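Local coordinates for protein putative fimbrium tip subunit Fim1F (Parabacteroides distasonis, PDB 3R4R) that is a putative component of the fimbrium tip, part of the surface filaments that mediate bacterial cell adhesion and biofilm formation, at residues 62-66 with 107-112; 170-176 with 265-271; 196-201 with 229-234. All coordinates share one frame. Residue numbers count along the deposited sequence, not the author numbering.

Interaction 1: residues 62-66 with 107-112; sequences KNFYS and NNANNS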
ATOM      1  N   LYS A  62      -1.815 -10.669 -16.631  1.00 38.98           N
ATOM      2  CA  LYS A  62      -0.406 -10.734 -17.007  1.00 38.56           C
ATOM      3  C   LYS A  62       0.407 -10.284 -15.829  1.00 43.53           C
ATOM      4  O   LYS A  62      -0.016  -9.403 -15.066  1.00 42.31           O
ATOM      5  CB  LYS A  62      -0.123  -9.891 -18.273  1.00 41.99           C
ATOM      6  CG  LYS A  62       1.323  -9.837 -18.731  1.00 50.70           C
ATOM      7  CD  LYS A  62       1.437  -9.308 -20.157  1.00 65.87           C
ATOM      8  CE  LYS A  62       2.853  -9.007 -20.613  1.00 75.96           C
ATOM      9  NZ  LYS A  62       3.781 -10.161 -20.508  1.00 78.97           N
ATOM     10  N   ASN A  63       1.560 -10.939 -15.650  1.00 41.03           N
ATOM     11  CA  ASN A  63       2.528 -10.637 -14.611  1.00 38.79           C
ATOM     12  C   ASN A  63       3.725 -10.005 -15.257  1.00 43.67           C
ATOM     13  O   ASN A  63       4.354 -10.632 -16.123  1.00 42.22           O
ATOM     14  CB  ASN A  63       2.894 -11.898 -13.816  1.00 34.76           C
ATOM     15  CG  ASN A  63       1.717 -12.457 -13.051  1.00 44.54           C
ATOM     16  OD1 ASN A  63       0.950 -11.742 -12.378  1.00 37.33           O
ATOM     17  ND2 ASN A  63       1.577 -13.757 -13.097  1.00 34.14           N
ATOM     18  N   PHE A  64       3.971  -8.721 -14.906  1.00 41.58           N
ATOM     19  CA  PHE A  64       5.103  -7.897 -15.375  1.00 44.25           C
ATOM     20  C   PHE A  64       6.208  -7.851 -14.366  1.00 45.33           C
ATOM     21  O   PHE A  64       5.937  -7.875 -13.168  1.00 43.22           O
ATOM     22  CB  PHE A  64       4.673  -6.457 -15.673  1.00 48.35           C
ATOM     23  CG  PHE A  64       3.628  -6.309 -16.744  1.00 52.84           C
ATOM     24  CD1 PHE A  64       2.271  -6.373 -16.429  1.00 54.92           C
ATOM     25  CD2 PHE A  64       3.993  -6.017 -18.051  1.00 58.42           C
ATOM     26  CE1 PHE A  64       1.305  -6.191 -17.413  1.00 58.41           C
ATOM     27  CE2 PHE A  64       3.026  -5.816 -19.030  1.00 63.53           C
ATOM     28  CZ  PHE A  64       1.687  -5.902 -18.707  1.00 60.63           C
ATOM     29  N   TYR A  65       7.456  -7.745 -14.842  1.00 45.04           N
ATOM     30  CA  TYR A  65       8.645  -7.671 -13.997  1.00 44.78           C
ATOM     31  C   TYR A  65       9.465  -6.428 -14.406  1.00 49.61           C
ATOM     32  O   TYR A  65       9.060  -5.712 -15.318  1.00 49.91           O
ATOM     33  CB  TYR A  65       9.440  -8.983 -14.074  1.00 46.91           C
ATOM     34  CG  TYR A  65       8.643 -10.128 -13.480  1.00 47.97           C
ATOM     35  CD1 TYR A  65       8.639 -10.363 -12.106  1.00 48.77           C
ATOM     36  CD2 TYR A  65       7.814 -10.917 -14.274  1.00 49.58           C
ATOM     37  CE1 TYR A  65       7.875 -11.399 -11.547  1.00 48.58           C
ATOM     38  CE2 TYR A  65       7.051 -11.953 -13.727  1.00 49.64           C
ATOM     39  CZ  TYR A  65       7.077 -12.183 -12.360  1.00 54.63           C
ATOM     40  OH  TYR A  65       6.326 -13.194 -11.803  1.00 60.09           O
ATOM     41  N   SER A  66      10.553  -6.126 -13.680  1.00 48.30           N
ATOM     42  CA  SER A  66      11.347  -4.890 -13.839  1.00 50.19           C
ATOM     43  C   SER A  66      11.750  -4.607 -15.309  1.00 60.57           C
ATOM     44  O   SER A  66      11.737  -3.438 -15.688  1.00 62.77           O
ATOM     45  CB  SER A  66      12.611  -4.914 -12.983  1.00 50.84           C
ATOM     46  OG  SER A  66      13.435  -6.035 -13.251  1.00 59.11           O
ATOM     47  N   ASN A 107       4.161 -10.261  -6.688  1.00 35.14           N
ATOM     48  CA  ASN A 107       4.475 -11.439  -7.504  1.00 36.40           C
ATOM     49  C   ASN A 107       5.565 -12.302  -6.874  1.00 42.48           C
ATOM     50  O   ASN A 107       6.323 -11.839  -6.033  1.00 42.15           O
ATOM     51  CB  ASN A 107       4.946 -11.048  -8.947  1.00 33.00           C
ATOM     52  CG  ASN A 107       3.978 -10.325  -9.847  1.00 46.40           C
ATOM     53  OD1 ASN A 107       2.823 -10.077  -9.505  1.00 45.51           O
ATOM     54  ND2 ASN A 107       4.445  -9.962 -11.039  1.00 32.69           N
ATOM     55  N   ASN A 108       5.617 -13.567  -7.298  1.00 40.68           N
ATOM     56  CA  ASN A 108       6.653 -14.534  -6.987  1.00 40.28           C
ATOM     57  C   ASN A 108       7.726 -14.388  -8.084  1.00 43.54           C
ATOM     58  O   ASN A 108       7.586 -13.518  -8.946  1.00 43.25           O
ATOM     59  CB  ASN A 108       6.051 -15.958  -6.886  1.00 36.28           C
ATOM     60  CG  ASN A 108       4.987 -16.200  -5.849  1.00 47.91           C
ATOM     61  OD1 ASN A 108       4.017 -16.926  -6.103  1.00 48.65           O
ATOM     62  ND2 ASN A 108       5.136 -15.657  -4.656  1.00 36.28           N
ATOM     63  N   ALA A 109       8.749 -15.234  -8.104  1.00 40.77           N
ATOM     64  CA  ALA A 109       9.805 -15.131  -9.107  1.00 43.28           C
ATOM     65  C   ALA A 109       9.300 -15.164 -10.569  1.00 51.37           C
ATOM     66  O   ALA A 109       9.764 -14.343 -11.353  1.00 52.01           O
ATOM     67  CB  ALA A 109      10.781 -16.271  -8.928  1.00 46.10           C
ATOM     68  N   ASN A 110       8.384 -16.113 -10.939  1.00 48.47           N
ATOM     69  CA  ASN A 110       7.894 -16.334 -12.310  1.00 48.97           C
ATOM     70  C   ASN A 110       6.367 -16.193 -12.475  1.00 49.28           C
ATOM     71  O   ASN A 110       5.845 -16.272 -13.594  1.00 49.56           O
ATOM     72  CB  ASN A 110       8.260 -17.782 -12.754  1.00 55.79           C
ATOM     73  CG  ASN A 110       9.658 -18.248 -12.432  1.00 74.33           C
ATOM     74  OD1 ASN A 110       9.830 -19.280 -11.765  1.00 61.72           O
ATOM     75  ND2 ASN A 110      10.677 -17.465 -12.814  1.00 68.66           N
ATOM     76  N   ASN A 111       5.646 -16.065 -11.378  1.00 43.57           N
ATOM     77  CA  ASN A 111       4.185 -16.007 -11.406  1.00 41.79           C
ATOM     78  C   ASN A 111       3.679 -15.163 -10.247  1.00 41.15           C
ATOM     79  O   ASN A 111       4.495 -14.637  -9.501  1.00 40.79           O
ATOM     80  CB  ASN A 111       3.579 -17.452 -11.353  1.00 41.62           C
ATOM     81  CG  ASN A 111       3.762 -18.273 -10.071  1.00 59.81           C
ATOM     82  OD1 ASN A 111       4.544 -17.959  -9.174  1.00 55.39           O
ATOM     83  ND2 ASN A 111       3.038 -19.377  -9.968  1.00 48.71           N
ATOM     84  N   SER A 112       2.345 -15.044 -10.064  1.00 35.58           N
ATOM     85  CA  SER A 112       1.824 -14.299  -8.917  1.00 33.62           C
ATOM     86  C   SER A 112       0.930 -15.198  -8.058  1.00 40.02           C
ATOM     87  O   SER A 112       0.373 -16.180  -8.564  1.00 41.25           O
ATOM     88  CB  SER A 112       1.051 -13.059  -9.352  1.00 34.74           C
ATOM     89  OG  SER A 112      -0.305 -13.345  -9.653  1.00 39.06           O
TER
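A hydrogen bond joins these segments, running from Tyr65 OH to the backbone carbonyl Asn108 O, at 3.1 Å. A long, rigid phenol suits this role: the CA-to-CB bond of Tyr65 points sideways, yet the m rotamer carries the hydroxyl into the bend of residues 108-111. That bend is held from within by Asn108 N donating to Asn111 O (2.7 Å). Packing on the same ring is tight, with Asn107 ND2 over one face, 3.7 Å from Tyr65 CZ. The arrangement is an irregular loop, the one following strand 96-104, folded over the end of edge strand 58-65, which pairs with strand 46-52. Asparagine serves well here because its short amide can bond to main chain or side chain: Asn107 ND2 is held by Cys47 O, while Asn63 bonds to His48 and Asp115. Van der Waals contact completes the interface, Asn63 OD1 lying 3.3 Å from Ser112 CB. Ser112 turns its hydroxyl to Asp115, and Phe64, directed away from the loop, packs on Leu83.

Interaction 2: residues 170-176 with 265-271; sequences AKIEYTG and NYYRIKG
Strands 170-176 and 266-271 run parallel in the mixed sheet of the transthyretin-like C-terminal domain, their axes crossing at -23° and approaching to 4.5 Å. The first is extended through Tyr174 and kinks at Thr175 and Gly176, whose positive phi suits glycine. Lys171 to Tyr174 pair in order with Tyr266 to Ile269. Lys171 and Glu173 bond through N and O to the residues flanking their partners: Lys171 N to Asn265 O (2.9 Å), Lys171 O to Tyr267 N (2.8 Å), Glu173 N to Tyr267 O (2.8 Å), Glu173 O to Ile269 N (2.9 Å). Ile269 O accepts from Thr175 N (2.9 Å) and Thr175 OG1 (3.2 Å); Gly176 O accepts from Gly271 N (3.1 Å). Ile172, Tyr174, Tyr267 and Ile269 make one face largely apolar; Tyr174 OH bonds to Phe189 O, Tyr267 OH to Ile262 N. On the other, all-trans Lys171 sets NZ 4.3 Å from the Tyr266 ring centroid (cation-pi). Tyr266 OH donates to Glu173 OE1 (2.5 Å), 3.6 Å from Arg268 NE in a long salt bridge. Glu173 thus gathers hydroxyl and cation; Lys171 forms a salt bridge with Glu41.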
ATOM      1  N   ALA A 170       0.736   1.514   5.721  1.00 36.65           N
ATOM      2  CA  ALA A 170       0.915   2.813   6.350  1.00 37.26           C
ATOM      3  C   ALA A 170       2.398   3.014   6.666  1.00 38.80           C
ATOM      4  O   ALA A 170       3.081   2.036   6.983  1.00 37.74           O
ATOM      5  CB  ALA A 170       0.069   2.916   7.599  1.00 39.64           C
ATOM      6  N   LYS A 171       2.907   4.256   6.530  1.00 34.96           N
ATOM      7  CA  LYS A 171       4.289   4.603   6.837  1.00 35.44           C
ATOM      8  C   LYS A 171       4.324   5.320   8.193  1.00 40.92           C
ATOM      9  O   LYS A 171       3.582   6.280   8.413  1.00 42.55           O
ATOM     10  CB  LYS A 171       4.890   5.461   5.702  1.00 39.47           C
ATOM     11  CG  LYS A 171       6.348   5.931   5.921  1.00 46.04           C
ATOM     12  CD  LYS A 171       6.792   6.865   4.784  1.00 44.66           C
ATOM     13  CE  LYS A 171       8.177   7.419   4.979  1.00 51.69           C
ATOM     14  NZ  LYS A 171       8.577   8.293   3.843  1.00 62.78           N
ATOM     15  N   ILE A 172       5.153   4.821   9.115  1.00 38.23           N
ATOM     16  CA  ILE A 172       5.238   5.393  10.481  1.00 39.04           C
ATOM     17  C   ILE A 172       6.688   5.783  10.796  1.00 41.16           C
ATOM     18  O   ILE A 172       7.581   4.935  10.729  1.00 40.89           O
ATOM     19  CB  ILE A 172       4.684   4.413  11.578  1.00 42.23           C
ATOM     20  CG1 ILE A 172       3.279   3.845  11.233  1.00 41.75           C
ATOM     21  CG2 ILE A 172       4.708   5.066  12.981  1.00 44.27           C
ATOM     22  CD1 ILE A 172       2.820   2.733  12.230  1.00 48.26           C
ATOM     23  N   GLU A 173       6.917   7.067  11.140  1.00 38.15           N
ATOM     24  CA  GLU A 173       8.232   7.566  11.536  1.00 37.07           C
ATOM     25  C   GLU A 173       8.227   8.010  13.017  1.00 41.92           C
ATOM     26  O   GLU A 173       7.499   8.929  13.368  1.00 42.72           O
ATOM     27  CB  GLU A 173       8.674   8.734  10.629  1.00 38.50           C
ATOM     28  CG  GLU A 173      10.077   9.254  10.966  1.00 48.03           C
ATOM     29  CD  GLU A 173      10.616  10.465  10.221  1.00 68.57           C
ATOM     30  OE1 GLU A 173       9.827  11.155   9.534  1.00 64.66           O
ATOM     31  OE2 GLU A 173      11.827  10.752  10.366  1.00 67.24           O
ATOM     32  N   TYR A 174       9.014   7.359  13.879  1.00 40.14           N
ATOM     33  CA  TYR A 174       9.187   7.811  15.268  1.00 43.08           C
ATOM     34  C   TYR A 174      10.270   8.885  15.248  1.00 45.56           C
ATOM     35  O   TYR A 174      11.384   8.605  14.803  1.00 43.83           O
ATOM     36  CB  TYR A 174       9.506   6.652  16.235  1.00 45.63           C
ATOM     37  CG  TYR A 174      10.048   7.098  17.581  1.00 50.09           C
ATOM     38  CD1 TYR A 174       9.208   7.643  18.547  1.00 55.10           C
ATOM     39  CD2 TYR A 174      11.386   6.919  17.909  1.00 50.81           C
ATOM     40  CE1 TYR A 174       9.694   8.028  19.796  1.00 59.65           C
ATOM     41  CE2 TYR A 174      11.886   7.305  19.153  1.00 54.16           C
ATOM     42  CZ  TYR A 174      11.035   7.855  20.097  1.00 64.90           C
ATOM     43  OH  TYR A 174      11.528   8.247  21.317  1.00 67.47           O
ATOM     44  N   THR A 175       9.933  10.123  15.655  1.00 44.08           N
ATOM     45  CA  THR A 175      10.858  11.256  15.545  1.00 44.91           C
ATOM     46  C   THR A 175      11.474  11.667  16.910  1.00 53.26           C
ATOM     47  O   THR A 175      12.201  12.659  16.953  1.00 54.38           O
ATOM     48  CB  THR A 175      10.148  12.466  14.918  1.00 52.53           C
ATOM     49  OG1 THR A 175       8.991  12.820  15.690  1.00 59.65           O
ATOM     50  CG2 THR A 175       9.760  12.216  13.468  1.00 43.98           C
ATOM     51  N   GLY A 176      11.281  10.869  17.964  1.00 50.04           N
ATOM     52  CA  GLY A 176      11.900  11.123  19.259  1.00 50.46           C
ATOM     53  C   GLY A 176      11.007  11.730  20.308  1.00 58.95           C
ATOM     54  O   GLY A 176       9.785  11.788  20.138  1.00 58.74           O
ATOM     55  N   ASN A 265      -1.095   6.374   4.000  1.00 37.98           N
ATOM     56  CA  ASN A 265      -0.828   7.553   4.818  1.00 40.25           C
ATOM     57  C   ASN A 265       0.571   7.485   5.465  1.00 42.29           C
ATOM     58  O   ASN A 265       1.113   6.395   5.643  1.00 42.37           O
ATOM     59  CB  ASN A 265      -1.898   7.722   5.901  1.00 46.99           C
ATOM     60  CG  ASN A 265      -3.271   8.092   5.392  1.00 54.75           C
ATOM     61  OD1 ASN A 265      -3.570   9.256   5.130  1.00 48.72           O
ATOM     62  ND2 ASN A 265      -4.143   7.118   5.300  1.00 45.05           N
ATOM     63  N   TYR A 266       1.150   8.652   5.781  1.00 40.46           N
ATOM     64  CA  TYR A 266       2.464   8.807   6.423  1.00 40.43           C
ATOM     65  C   TYR A 266       2.245   9.509   7.758  1.00 46.06           C
ATOM     66  O   TYR A 266       1.597  10.547   7.828  1.00 48.83           O
ATOM     67  CB  TYR A 266       3.459   9.545   5.490  1.00 42.42           C
ATOM     68  CG  TYR A 266       4.768  10.074   6.065  1.00 46.27           C
ATOM     69  CD1 TYR A 266       5.459   9.373   7.054  1.00 46.91           C
ATOM     70  CD2 TYR A 266       5.395  11.185   5.505  1.00 48.86           C
ATOM     71  CE1 TYR A 266       6.677   9.839   7.555  1.00 48.03           C
ATOM     72  CE2 TYR A 266       6.621  11.646   5.980  1.00 51.21           C
ATOM     73  CZ  TYR A 266       7.261  10.976   7.009  1.00 57.74           C
ATOM     74  OH  TYR A 266       8.470  11.478   7.457  1.00 53.43           O
ATOM     75  N   TYR A 267       2.736   8.877   8.827  1.00 42.50           N
ATOM     76  CA  TYR A 267       2.579   9.323  10.202  1.00 43.11           C
ATOM     77  C   TYR A 267       3.906   9.583  10.879  1.00 48.21           C
ATOM     78  O   TYR A 267       4.907   8.944  10.548  1.00 45.73           O
ATOM     79  CB  TYR A 267       1.820   8.258  11.004  1.00 44.12           C
ATOM     80  CG  TYR A 267       0.447   7.932  10.448  1.00 47.04           C
ATOM     81  CD1 TYR A 267      -0.651   8.741  10.733  1.00 51.71           C
ATOM     82  CD2 TYR A 267       0.238   6.800   9.658  1.00 45.67           C
ATOM     83  CE1 TYR A 267      -1.913   8.457  10.214  1.00 53.45           C
ATOM     84  CE2 TYR A 267      -1.024   6.506   9.133  1.00 46.47           C
ATOM     85  CZ  TYR A 267      -2.099   7.335   9.421  1.00 55.59           C
ATOM     86  OH  TYR A 267      -3.352   7.075   8.923  1.00 52.97           O
ATOM     87  N   ARG A 268       3.909  10.518  11.838  1.00 49.01           N
ATOM     88  CA  ARG A 268       5.053  10.819  12.691  1.00 49.71           C
ATOM     89  C   ARG A 268       4.630  10.755  14.169  1.00 55.13           C
ATOM     90  O   ARG A 268       3.642  11.381  14.555  1.00 57.63           O
ATOM     91  CB  ARG A 268       5.716  12.182  12.381  1.00 51.90           C
ATOM     92  CG  ARG A 268       6.299  12.349  10.973  1.00 55.64           C
ATOM     93  CD  ARG A 268       7.187  13.571  10.936  1.00 50.89           C
ATOM     94  NE  ARG A 268       7.573  13.986   9.587  1.00 55.54           N
ATOM     95  CZ  ARG A 268       7.201  15.128   9.014  1.00 75.43           C
ATOM     96  NH1 ARG A 268       6.473  16.016   9.689  1.00 71.81           N
ATOM     97  NH2 ARG A 268       7.607  15.423   7.787  1.00 61.93           N
ATOM     98  N   ILE A 269       5.384   9.989  14.984  1.00 50.04           N
ATOM     99  CA  ILE A 269       5.165   9.851  16.426  1.00 50.47           C
ATOM    100  C   ILE A 269       6.252  10.647  17.124  1.00 57.37           C
ATOM    101  O   ILE A 269       7.446  10.345  17.038  1.00 55.48           O
ATOM    102  CB  ILE A 269       5.090   8.385  16.941  1.00 51.64           C
ATOM    103  CG1 ILE A 269       3.967   7.604  16.229  1.00 51.45           C
ATOM    104  CG2 ILE A 269       4.905   8.354  18.461  1.00 52.49           C
ATOM    105  CD1 ILE A 269       3.735   6.157  16.730  1.00 64.01           C
ATOM    106  N   LYS A 270       5.795  11.659  17.835  1.00 58.94           N
ATOM    107  CA  LYS A 270       6.570  12.612  18.612  1.00 61.04           C
ATOM    108  C   LYS A 270       6.063  12.615  20.056  1.00 64.61           C
ATOM    109  O   LYS A 270       4.858  12.530  20.280  1.00 63.28           O
ATOM    110  CB  LYS A 270       6.428  14.004  17.942  1.00 66.21           C
ATOM    111  CG  LYS A 270       7.143  15.169  18.595  1.00 87.80           C
ATOM    112  CD  LYS A 270       6.850  16.514  17.906  1.00 98.83           C
ATOM    113  CE  LYS A 270       7.373  16.623  16.491  1.00113.18           C
ATOM    114  NZ  LYS A 270       7.058  17.953  15.913  1.00127.45           N
ATOM    115  N   GLY A 271       6.996  12.691  21.004  1.00 61.71           N
ATOM    116  CA  GLY A 271       6.706  12.743  22.428  1.00 64.52           C
ATOM    117  C   GLY A 271       7.132  14.051  23.053  1.00 70.44           C
ATOM    118  O   GLY A 271       8.130  14.651  22.628  1.00 68.15           O
TER

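Interaction 3: residues 196-201 with 229-234; sequences GLNASS and FYTYEI. With EDO (1,2-ethanediol), chain F; EDO (1,2-ethanediol), chain G.
Ser201 lays its CB over one face of the Tyr232 ring, 3.8 Å from the centroid, a CH-pi contact (Tyr232 chi1 m); the phenol ends on Lys134 O. The segments run 72° apart end to end and come closest at Asn198 and Thr231 (CA-CA 5.2 Å). Gly196 has a positive phi that calls for glycine; Leu197 and Asn198 are extended, and Ala199 (psi -6°) breaks the run. Thr231 OG1 (chi1 t) accepts from Asn198 N (2.8 Å) and donates its proton to Tyr232 O (2.9 Å). Tyr232 N returns to Asn198 O (3.2 Å). Asn198, chi1 t, gives ND2 to Glu233 O (2.8 Å) and closes an Asx turn, OD1 accepting from Ser200 N (2.8 Å). A water links Ser201 OG and Glu233 N. Leu197 CD1 packs 4.0 Å from Phe229 CD2. Tyr230 N donates to O2 of EDO (chain F, 3.0 Å), probably from the crystallisation liquor. Here the domain's two sheets meet, and side-chain amide and hydroxyl groups satisfy buried main-chain atoms where the two segments make few main-chain bonds to each other.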
ATOM      1  N   GLY A 196       3.009  -5.458  17.543  1.00 53.18           N
ATOM      2  CA  GLY A 196       1.657  -5.401  17.000  1.00 53.02           C
ATOM      3  C   GLY A 196       1.527  -4.991  15.550  1.00 53.52           C
ATOM      4  O   GLY A 196       0.411  -4.764  15.089  1.00 53.43           O
ATOM      5  N   LEU A 197       2.653  -4.870  14.823  1.00 47.48           N
ATOM      6  CA  LEU A 197       2.646  -4.530  13.390  1.00 43.74           C
ATOM      7  C   LEU A 197       2.020  -5.691  12.633  1.00 46.07           C
ATOM      8  O   LEU A 197       2.178  -6.840  13.061  1.00 46.95           O
ATOM      9  CB  LEU A 197       4.072  -4.194  12.870  1.00 41.38           C
ATOM     10  CG  LEU A 197       4.770  -2.997  13.522  1.00 45.40           C
ATOM     11  CD1 LEU A 197       6.204  -2.886  13.077  1.00 42.39           C
ATOM     12  CD2 LEU A 197       4.014  -1.680  13.274  1.00 46.45           C
ATOM     13  N   ASN A 198       1.261  -5.391  11.552  1.00 40.74           N
ATOM     14  CA  ASN A 198       0.502  -6.379  10.779  1.00 38.92           C
ATOM     15  C   ASN A 198       1.200  -6.748   9.482  1.00 39.59           C
ATOM     16  O   ASN A 198       1.577  -5.871   8.705  1.00 39.96           O
ATOM     17  CB  ASN A 198      -0.901  -5.826  10.463  1.00 39.32           C
ATOM     18  CG  ASN A 198      -1.843  -6.779   9.756  1.00 52.93           C
ATOM     19  OD1 ASN A 198      -1.549  -7.960   9.552  1.00 48.63           O
ATOM     20  ND2 ASN A 198      -3.022  -6.292   9.394  1.00 44.36           N
ATOM     21  N   ALA A 199       1.289  -8.065   9.210  1.00 35.31           N
ATOM     22  CA  ALA A 199       1.933  -8.626   8.014  1.00 32.30           C
ATOM     23  C   ALA A 199       0.910  -9.188   6.999  1.00 35.95           C
ATOM     24  O   ALA A 199       1.309  -9.539   5.908  1.00 36.03           O
ATOM     25  CB  ALA A 199       2.897  -9.728   8.421  1.00 33.43           C
ATOM     26  N   SER A 200      -0.383  -9.240   7.323  1.00 34.54           N
ATOM     27  CA  SER A 200      -1.420  -9.763   6.408  1.00 34.08           C
ATOM     28  C   SER A 200      -2.407  -8.670   5.930  1.00 39.37           C
ATOM     29  O   SER A 200      -2.679  -7.703   6.651  1.00 38.86           O
ATOM     30  CB  SER A 200      -2.205 -10.878   7.072  1.00 36.39           C
ATOM     31  OG  SER A 200      -1.378 -12.025   7.184  1.00 42.96           O
ATOM     32  N   SER A 201      -2.914  -8.808   4.682  1.00 37.28           N
ATOM     33  CA  SER A 201      -3.848  -7.815   4.140  1.00 37.07           C
ATOM     34  C   SER A 201      -4.702  -8.354   3.027  1.00 42.50           C
ATOM     35  O   SER A 201      -4.317  -9.303   2.334  1.00 42.37           O
ATOM     36  CB  SER A 201      -3.098  -6.597   3.599  1.00 38.18           C
ATOM     37  OG  SER A 201      -3.971  -5.562   3.177  1.00 43.26           O
ATOM     38  N   PHE A 229       9.199   2.727   9.858  1.00 36.17           N
ATOM     39  CA  PHE A 229       8.752   1.349   9.676  1.00 35.99           C
ATOM     40  C   PHE A 229       7.313   1.348   9.084  1.00 41.08           C
ATOM     41  O   PHE A 229       6.684   2.418   8.983  1.00 41.47           O
ATOM     42  CB  PHE A 229       8.843   0.573  11.015  1.00 38.21           C
ATOM     43  CG  PHE A 229       8.226   1.273  12.190  1.00 39.92           C
ATOM     44  CD1 PHE A 229       8.969   2.179  12.944  1.00 43.34           C
ATOM     45  CD2 PHE A 229       6.926   0.989  12.580  1.00 42.11           C
ATOM     46  CE1 PHE A 229       8.391   2.847  14.031  1.00 46.46           C
ATOM     47  CE2 PHE A 229       6.352   1.638  13.677  1.00 47.77           C
ATOM     48  CZ  PHE A 229       7.083   2.586  14.380  1.00 47.15           C
ATOM     49  N   TYR A 230       6.836   0.154   8.636  1.00 36.68           N
ATOM     50  CA  TYR A 230       5.558  -0.028   7.949  1.00 36.49           C
ATOM     51  C   TYR A 230       4.702  -1.128   8.552  1.00 42.35           C
ATOM     52  O   TYR A 230       5.208  -2.016   9.230  1.00 43.41           O
ATOM     53  CB  TYR A 230       5.788  -0.389   6.466  1.00 36.58           C
ATOM     54  CG  TYR A 230       6.793   0.469   5.741  1.00 37.91           C
ATOM     55  CD1 TYR A 230       6.442   1.721   5.240  1.00 39.09           C
ATOM     56  CD2 TYR A 230       8.111   0.046   5.579  1.00 38.90           C
ATOM     57  CE1 TYR A 230       7.390   2.555   4.646  1.00 38.79           C
ATOM     58  CE2 TYR A 230       9.071   0.878   4.997  1.00 39.46           C
ATOM     59  CZ  TYR A 230       8.702   2.127   4.521  1.00 41.32           C
ATOM     60  OH  TYR A 230       9.611   2.905   3.866  1.00 39.71           O
ATOM     61  N   THR A 231       3.401  -1.092   8.236  1.00 39.55           N
ATOM     62  CA  THR A 231       2.393  -2.066   8.650  1.00 40.03           C
ATOM     63  C   THR A 231       1.172  -1.997   7.723  1.00 42.23           C
ATOM     64  O   THR A 231       0.849  -0.926   7.185  1.00 40.65           O
ATOM     65  CB  THR A 231       1.967  -1.850  10.123  1.00 49.28           C
ATOM     66  OG1 THR A 231       0.967  -2.806  10.466  1.00 45.48           O
ATOM     67  CG2 THR A 231       1.416  -0.448  10.393  1.00 50.66           C
ATOM     68  N   TYR A 232       0.460  -3.134   7.581  1.00 37.67           N
ATOM     69  CA  TYR A 232      -0.807  -3.116   6.903  1.00 36.21           C
ATOM     70  C   TYR A 232      -1.845  -2.654   7.924  1.00 45.38           C
ATOM     71  O   TYR A 232      -1.596  -2.818   9.122  1.00 46.22           O
ATOM     72  CB  TYR A 232      -1.146  -4.480   6.275  1.00 36.45           C
ATOM     73  CG  TYR A 232      -0.247  -4.976   5.166  1.00 32.96           C
ATOM     74  CD1 TYR A 232      -0.038  -4.208   4.019  1.00 33.01           C
ATOM     75  CD2 TYR A 232       0.187  -6.297   5.140  1.00 33.64           C
ATOM     76  CE1 TYR A 232       0.744  -4.679   2.964  1.00 31.43           C
ATOM     77  CE2 TYR A 232       0.908  -6.806   4.056  1.00 32.76           C
ATOM     78  CZ  TYR A 232       1.198  -5.986   2.977  1.00 36.11           C
ATOM     79  OH  TYR A 232       1.934  -6.462   1.924  1.00 38.34           O
ATOM     80  N   GLU A 233      -2.958  -2.015   7.488  1.00 45.01           N
ATOM     81  CA  GLU A 233      -4.102  -1.615   8.342  1.00 47.21           C
ATOM     82  C   GLU A 233      -4.541  -2.681   9.338  1.00 52.58           C
ATOM     83  O   GLU A 233      -4.433  -3.879   9.045  1.00 52.54           O
ATOM     84  CB  GLU A 233      -5.347  -1.311   7.493  1.00 49.33           C
ATOM     85  CG  GLU A 233      -5.291  -0.086   6.634  1.00 54.91           C
ATOM     86  CD  GLU A 233      -6.580   0.190   5.899  1.00 62.72           C
ATOM     87  OE1 GLU A 233      -7.331  -0.748   5.528  1.00 52.39           O
ATOM     88  OE2 GLU A 233      -6.802   1.388   5.637  1.00 57.60           O
ATOM     89  N   ILE A 234      -5.116  -2.247  10.466  1.00 49.66           N
ATOM     90  CA  ILE A 234      -5.630  -3.119  11.509  1.00 50.57           C
ATOM     91  C   ILE A 234      -7.013  -2.601  11.885  1.00 59.61           C
ATOM     92  O   ILE A 234      -7.092  -1.543  12.513  1.00 60.91           O
ATOM     93  CB  ILE A 234      -4.640  -3.156  12.684  1.00 53.39           C
ATOM     94  CG1 ILE A 234      -3.220  -3.577  12.202  1.00 50.57           C
ATOM     95  CG2 ILE A 234      -5.184  -4.060  13.786  1.00 57.28           C
ATOM     96  CD1 ILE A 234      -2.048  -3.386  13.143  1.00 59.02           C
TER
HETATM   97  C1  EDO F 322       8.487  -3.534   9.752  1.00 45.49           C
HETATM   98  O1  EDO F 322       8.668  -4.781   9.059  1.00 51.71           O
HETATM   99  C2  EDO F 322       9.528  -2.518   9.291  1.00 43.09           C
HETATM  100  O2  EDO F 322       9.090  -1.779   8.148  1.00 48.32           O
HETATM  101  C1  EDO G 323      -2.046  -7.713  18.183  1.00 54.95           C
HETATM  102  O1  EDO G 323      -0.803  -8.244  17.725  1.00 56.23           O
HETATM  103  C2  EDO G 323      -1.935  -6.199  18.272  1.00 55.69           C
HETATM  104  O2  EDO G 323      -1.641  -5.638  16.980  1.00 66.39           O
HETATM  105  O   HOH W   1      -3.487  -2.983   4.547  1.00 32.68           O

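How the interactions relate
The three contacts follow the chain from the N-terminal part to the transthyretin-like C-terminal domain. Interaction 1 closes first; the segments of interaction 3 then both fall between the two strands of interaction 2. Interactions 1 and 2 lie on opposite sides of the chain's centre, their centres 32 Å apart; those of interactions 1 and 3 are 23 Å apart. Interactions 2 and 3, centres 14 Å apart, touch: strand 161-179 pairs with both 266-273 and 228-232, and Ala170 N makes a probable hydrogen bond to Thr231 O (2.8 Å). Strand 161-179 also pairs with 12-21 and 144-152, consistent with its linking the two parts of this putative tip subunit.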